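Local atomic coordinates of TOG array regulator of axonemal microtubules protein 1 (Mus musculus, PDB entry 5DN7), a protein that binds microtubules and promotes their polymerization through its TOG domains, of which this chain is the second, and takes part in building primary cilia. Residues L70-L75 / V108-V113; V89-V94 / K124-K129. One frame throughout, in Å; residues are numbered along the deposited sequence.

Contact 1: L70-L75 / V108-V113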
loop_
_atom_site.group_PDB
_atom_site.type_symbol
_atom_site.label_atom_id
_atom_site.label_comp_id
_atom_site.label_asym_id
_atom_site.label_seq_id
_atom_site.Cartn_x
_atom_site.Cartn_y
_atom_site.Cartn_z
ATOM N N LEU A 70 -18.506 5.238 4.650
ATOM C CA LEU A 70 -18.442 5.430 6.092
ATOM C C LEU A 70 -17.038 5.155 6.650
ATOM O O LEU A 70 -16.476 5.981 7.391
ATOM C CB LEU A 70 -19.453 4.522 6.787
ATOM C CG LEU A 70 -19.430 4.627 8.303
ATOM C CD1 LEU A 70 -19.849 6.036 8.703
ATOM C CD2 LEU A 70 -20.339 3.595 8.923
ATOM N N LEU A 71 -16.472 4.006 6.288
ATOM C CA LEU A 71 -15.113 3.674 6.714
ATOM C C LEU A 71 -14.116 4.743 6.262
ATOM O O LEU A 71 -13.209 5.114 7.004
ATOM C CB LEU A 71 -14.699 2.302 6.180
ATOM C CG LEU A 71 -15.573 1.148 6.684
ATOM C CD1 LEU A 71 -15.042 -0.193 6.228
ATOM C CD2 LEU A 71 -15.715 1.170 8.195
ATOM N N TYR A 72 -14.303 5.254 5.055
ATOM C CA TYR A 72 -13.411 6.267 4.522
ATOM C C TYR A 72 -13.492 7.529 5.370
ATOM O O TYR A 72 -12.478 8.181 5.635
ATOM C CB TYR A 72 -13.756 6.568 3.059
ATOM C CG TYR A 72 -12.813 7.540 2.378
ATOM C CD1 TYR A 72 -11.532 7.147 2.007
ATOM C CD2 TYR A 72 -13.212 8.850 2.093
ATOM C CE1 TYR A 72 -10.662 8.024 1.378
ATOM C CE2 TYR A 72 -12.354 9.738 1.457
ATOM C CZ TYR A 72 -11.073 9.319 1.105
ATOM O OH TYR A 72 -10.197 10.186 0.478
ATOM N N ASN A 73 -14.674 7.900 5.794
ATOM C CA ASN A 73 -14.794 9.004 6.695
ATOM C C ASN A 73 -14.195 8.774 8.064
ATOM O O ASN A 73 -13.626 9.640 8.625
ATOM C CB ASN A 73 -16.214 9.534 6.734
ATOM C CG ASN A 73 -16.627 10.156 5.421
ATOM O OD1 ASN A 73 -17.691 9.879 4.928
ATOM N ND2 ASN A 73 -15.791 10.981 4.855
ATOM N N LEU A 74 -14.341 7.580 8.583
ATOM C CA LEU A 74 -13.797 7.259 9.896
ATOM C C LEU A 74 -12.265 7.347 9.921
ATOM O O LEU A 74 -11.668 7.613 10.962
ATOM C CB LEU A 74 -14.256 5.870 10.324
ATOM C CG LEU A 74 -15.748 5.758 10.638
ATOM C CD1 LEU A 74 -16.137 4.324 10.964
ATOM C CD2 LEU A 74 -16.096 6.683 11.799
ATOM N N LEU A 75 -11.629 7.145 8.772
ATOM C CA LEU A 75 -10.177 7.248 8.695
ATOM C C LEU A 75 -9.699 8.699 8.770
ATOM O O LEU A 75 -8.498 8.959 8.803
ATOM C CB LEU A 75 -9.660 6.595 7.418
ATOM C CG LEU A 75 -9.910 5.096 7.310
ATOM C CD1 LEU A 75 -9.471 4.612 5.957
ATOM C CD2 LEU A 75 -9.181 4.333 8.423
ATOM N N VAL A 108 -11.022 1.212 -1.937
ATOM C CA VAL A 108 -10.214 0.609 -0.882
ATOM C C VAL A 108 -8.786 1.158 -0.962
ATOM O O VAL A 108 -8.179 1.469 0.064
ATOM C CB VAL A 108 -10.220 -0.937 -0.946
ATOM C CG1 VAL A 108 -9.202 -1.536 0.048
ATOM C CG2 VAL A 108 -11.606 -1.472 -0.638
ATOM N N ILE A 109 -8.257 1.323 -2.175
ATOM C CA ILE A 109 -6.907 1.881 -2.294
ATOM C C ILE A 109 -6.848 3.368 -1.869
ATOM O O ILE A 109 -5.878 3.780 -1.245
ATOM C CB ILE A 109 -6.331 1.703 -3.725
ATOM C CG1 ILE A 109 -5.825 0.271 -3.899
ATOM C CG2 ILE A 109 -5.162 2.655 -3.975
ATOM C CD1 ILE A 109 -5.114 0.003 -5.246
ATOM N N ALA A 110 -7.877 4.162 -2.165
ATOM C CA ALA A 110 -7.859 5.560 -1.726
ATOM C C ALA A 110 -7.867 5.610 -0.192
ATOM O O ALA A 110 -7.070 6.352 0.454
ATOM C CB ALA A 110 -9.039 6.324 -2.297
ATOM N N ALA A 111 -8.743 4.782 0.384
ATOM C CA ALA A 111 -8.824 4.661 1.840
ATOM C C ALA A 111 -7.471 4.282 2.429
ATOM O O ALA A 111 -7.037 4.844 3.432
ATOM C CB ALA A 111 -9.884 3.646 2.244
ATOM N N SER A 112 -6.782 3.352 1.794
ATOM C CA SER A 112 -5.513 2.895 2.340
ATOM C C SER A 112 -4.386 3.920 2.164
ATOM O O SER A 112 -3.491 4.039 3.020
ATOM C CB SER A 112 -5.141 1.564 1.710
ATOM O OG SER A 112 -6.169 0.618 1.984
ATOM N N VAL A 113 -4.427 4.673 1.076
ATOM C CA VAL A 113 -3.408 5.679 0.850
ATOM C C VAL A 113 -3.547 6.813 1.878
ATOM O O VAL A 113 -2.533 7.342 2.367
ATOM C CB VAL A 113 -3.473 6.258 -0.589
ATOM C CG1 VAL A 113 -2.563 7.487 -0.706
ATOM C CG2 VAL A 113 -3.072 5.198 -1.604
#

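Contact 2: V89-V94 / K124-K129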
loop_
_atom_site.group_PDB
_atom_site.type_symbol
_atom_site.label_atom_id
_atom_site.label_comp_id
_atom_site.label_asym_id
_atom_site.label_seq_id
_atom_site.Cartn_x
_atom_site.Cartn_y
_atom_site.Cartn_z
ATOM N N VAL A 89 -11.504 -2.985 10.624
ATOM C CA VAL A 89 -12.797 -3.262 9.999
ATOM C C VAL A 89 -12.684 -3.394 8.466
ATOM O O VAL A 89 -13.255 -4.287 7.863
ATOM C CB VAL A 89 -13.810 -2.174 10.354
ATOM C CG1 VAL A 89 -15.017 -2.246 9.425
ATOM C CG2 VAL A 89 -14.219 -2.322 11.821
ATOM N N LEU A 90 -11.931 -2.497 7.855
ATOM C CA LEU A 90 -11.710 -2.482 6.420
ATOM C C LEU A 90 -10.973 -3.737 5.961
ATOM O O LEU A 90 -11.319 -4.325 4.945
ATOM C CB LEU A 90 -10.931 -1.224 6.029
ATOM C CG LEU A 90 -10.656 -1.016 4.541
ATOM C CD1 LEU A 90 -11.965 -1.015 3.788
ATOM C CD2 LEU A 90 -9.866 0.277 4.294
ATOM N N HIS A 91 -9.962 -4.148 6.716
ATOM C CA HIS A 91 -9.244 -5.380 6.424
ATOM C C HIS A 91 -10.191 -6.567 6.446
ATOM O O HIS A 91 -10.169 -7.412 5.536
ATOM C CB HIS A 91 -8.114 -5.628 7.427
ATOM C CG HIS A 91 -7.369 -6.904 7.178
ATOM N ND1 HIS A 91 -6.879 -7.702 8.189
ATOM C CD2 HIS A 91 -7.032 -7.523 6.018
ATOM C CE1 HIS A 91 -6.279 -8.755 7.665
ATOM N NE2 HIS A 91 -6.363 -8.669 6.348
ATOM N N LEU A 92 -11.003 -6.637 7.502
ATOM C CA LEU A 92 -11.934 -7.751 7.635
ATOM C C LEU A 92 -12.929 -7.747 6.468
ATOM O O LEU A 92 -13.219 -8.786 5.877
ATOM C CB LEU A 92 -12.664 -7.690 8.974
ATOM C CG LEU A 92 -13.718 -8.770 9.207
ATOM C CD1 LEU A 92 -13.124 -10.148 8.979
ATOM C CD2 LEU A 92 -14.234 -8.661 10.637
ATOM N N LEU A 93 -13.425 -6.566 6.123
ATOM C CA LEU A 93 -14.358 -6.425 5.010
ATOM C C LEU A 93 -13.731 -6.962 3.732
ATOM O O LEU A 93 -14.339 -7.755 3.024
ATOM C CB LEU A 93 -14.782 -4.965 4.824
ATOM C CG LEU A 93 -15.599 -4.652 3.556
ATOM C CD1 LEU A 93 -16.964 -5.355 3.549
ATOM C CD2 LEU A 93 -15.762 -3.152 3.346
ATOM N N VAL A 94 -12.506 -6.522 3.458
ATOM C CA VAL A 94 -11.756 -6.998 2.306
ATOM C C VAL A 94 -11.687 -8.518 2.329
ATOM O O VAL A 94 -11.899 -9.173 1.309
ATOM C CB VAL A 94 -10.327 -6.426 2.286
ATOM C CG1 VAL A 94 -9.452 -7.217 1.324
ATOM C CG2 VAL A 94 -10.351 -4.953 1.906
ATOM N N LYS A 124 0.508 0.920 10.123
ATOM C CA LYS A 124 1.249 0.236 9.069
ATOM C C LYS A 124 0.989 -1.286 9.042
ATOM O O LYS A 124 0.879 -1.877 7.961
ATOM C CB LYS A 124 2.744 0.516 9.215
ATOM C CG LYS A 124 3.586 -0.195 8.179
ATOM C CD LYS A 124 5.032 0.283 8.196
ATOM C CE LYS A 124 5.898 -0.674 7.376
ATOM N NZ LYS A 124 7.384 -0.497 7.602
ATOM N N GLN A 125 0.857 -1.913 10.211
ATOM C CA GLN A 125 0.460 -3.323 10.272
ATOM C C GLN A 125 -0.844 -3.535 9.498
ATOM O O GLN A 125 -0.942 -4.405 8.599
ATOM C CB GLN A 125 0.265 -3.797 11.714
ATOM C CG GLN A 125 1.519 -4.254 12.411
ATOM C CD GLN A 125 1.287 -4.545 13.887
ATOM O OE1 GLN A 125 0.185 -4.337 14.409
ATOM N NE2 GLN A 125 2.334 -5.000 14.574
ATOM N N GLU A 126 -1.845 -2.728 9.852
ATOM C CA GLU A 126 -3.125 -2.932 9.178
ATOM C C GLU A 126 -3.099 -2.592 7.678
ATOM O O GLU A 126 -3.651 -3.350 6.855
ATOM C CB GLU A 126 -4.226 -2.143 9.883
ATOM C CG GLU A 126 -4.416 -2.596 11.328
ATOM C CD GLU A 126 -4.740 -4.082 11.430
ATOM O OE1 GLU A 126 -5.423 -4.616 10.527
ATOM O OE2 GLU A 126 -4.311 -4.727 12.414
ATOM N N TYR A 127 -2.456 -1.496 7.281
ATOM C CA TYR A 127 -2.554 -1.212 5.853
ATOM C C TYR A 127 -1.675 -2.153 5.019
ATOM O O TYR A 127 -2.006 -2.433 3.863
ATOM C CB TYR A 127 -2.281 0.266 5.524
ATOM C CG TYR A 127 -0.907 0.859 5.719
ATOM C CD1 TYR A 127 0.195 0.420 4.986
ATOM C CD2 TYR A 127 -0.738 1.959 6.569
ATOM C CE1 TYR A 127 1.443 1.019 5.144
ATOM C CE2 TYR A 127 0.493 2.563 6.731
ATOM C CZ TYR A 127 1.578 2.097 6.020
ATOM O OH TYR A 127 2.795 2.712 6.198
ATOM N N MET A 128 -0.598 -2.678 5.590
ATOM C CA MET A 128 0.179 -3.688 4.872
ATOM C C MET A 128 -0.659 -4.962 4.684
ATOM O O MET A 128 -0.639 -5.590 3.580
ATOM C CB MET A 128 1.491 -4.014 5.595
ATOM C CG MET A 128 2.589 -2.940 5.496
ATOM S SD MET A 128 2.845 -2.286 3.812
ATOM C CE MET A 128 3.130 -3.786 2.848
ATOM N N LYS A 129 -1.396 -5.344 5.733
ATOM C CA LYS A 129 -2.336 -6.469 5.555
ATOM C C LYS A 129 -3.287 -6.219 4.388
ATOM O O LYS A 129 -3.464 -7.079 3.484
ATOM C CB LYS A 129 -3.150 -6.724 6.826
ATOM C CG LYS A 129 -2.371 -7.384 7.962
ATOM C CD LYS A 129 -3.176 -7.270 9.253
ATOM C CE LYS A 129 -2.459 -7.904 10.417
ATOM N NZ LYS A 129 -3.039 -7.383 11.687
#

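Contact 1: L70-L75 / V108-V113
Tyr-72 and Ala-111 are the closest CA pair between the C-terminal part of helix 61-74 and the middle of helix 105-114, with Tyr-72 CA 5.6 Å from Ala-111 CA. No hydrogen bond joins the two segments, and the 153 Å² they bury, both sides summed, is shared by four residues. The phenol ring of Tyr-72 meets the other helix with its edge: CD1 lies 3.7 Å from Ala-111 CA, which sits in the ring plane, and CE1 is 4.0 Å from Ala-110 C. The ring gets there because chi1 of Tyr-72 (-176°) sets CG opposite the backbone N, although the CB itself does not point toward helix 105-114. These helices belong to consecutive HEAT repeats, predicted as residues 62-99 and 103-138, which places the contact between neighbouring predicted repeats of the TOG solenoid. On the more buried side, Leu-75 brings one branch, CD1, to within 3.5 Å of Ala-111 O and 3.9 Å of Ala-111 CB. The same methyl, Ala-111 CB, also lies 3.9 Å from Tyr-72 CD1. Lys-114, one turn after Ala-110, hydrogen-bonds through NZ to Tyr-72 O and makes a cation-pi contact with the Tyr-72 ring.

Contact 2: V89-V94 / K124-K129
Helices 80-97 and 121-138, which close two successive predicted HEAT repeats of the TOG domain, meet here through His-91, Lys-129 and Glu-126. The backbones stand well apart, His-91 CA lying 7.0 Å from Lys-129 CA, and side chains span the gap. The His-91 imidazole offers one face to the aliphatic part of Lys-129 in a CH-pi contact: Lys-129 CB is 3.8 Å from the His-91 ring centroid and 12° off the ring normal, over its centre. Further along the lysine, CD approaches His-91 CE1 at 3.8 Å, and the two side chains cross at about a right angle. Extended beyond CG, the Lys-129 chain carries its ammonium past the ring to a salt bridge internal to helix 121-138, in which Lys-129 NZ donates to Glu-126 OE2 at 3.0 Å from above the carboxylate plane. A bend at chi2 (-57°) turns Glu-126 so that its other oxygen, OE1, stands 4.1 Å from His-91 ND1, too long for a hydrogen bond. An alanine in place of His-91 would remove the ring beneath Lys-129 and is likely to leave a gap between the helices and the lysine methylenes less restrained. Such side-chain packing between corresponding helices of neighbouring repeats is in keeping with the stacked helical pairs of a HEAT-repeat solenoid.

How the contacts relate
Contacts 1 and 2 join the same two predicted HEAT repeats, 62-99 and 103-138, through different helices: the first helix of each pair in contact 1, the second in contact 2. Their segments alternate along the chain, and their centres lie about 11 Å apart. Apolar side chains of the two contacts touch directly: Leu-71 CD2 meets Val-89 CG1 at 3.7 Å, within one repeat, while Ala-111 CB meets Leu-90 CD2 at 3.9 Å, across the repeat boundary. A longer approach, Val-108 CG1 to Val-94 CG2 at 4.1 Å, extends the same boundary. The two helix layers are thus coupled through buried leucine, valine and alanine side chains.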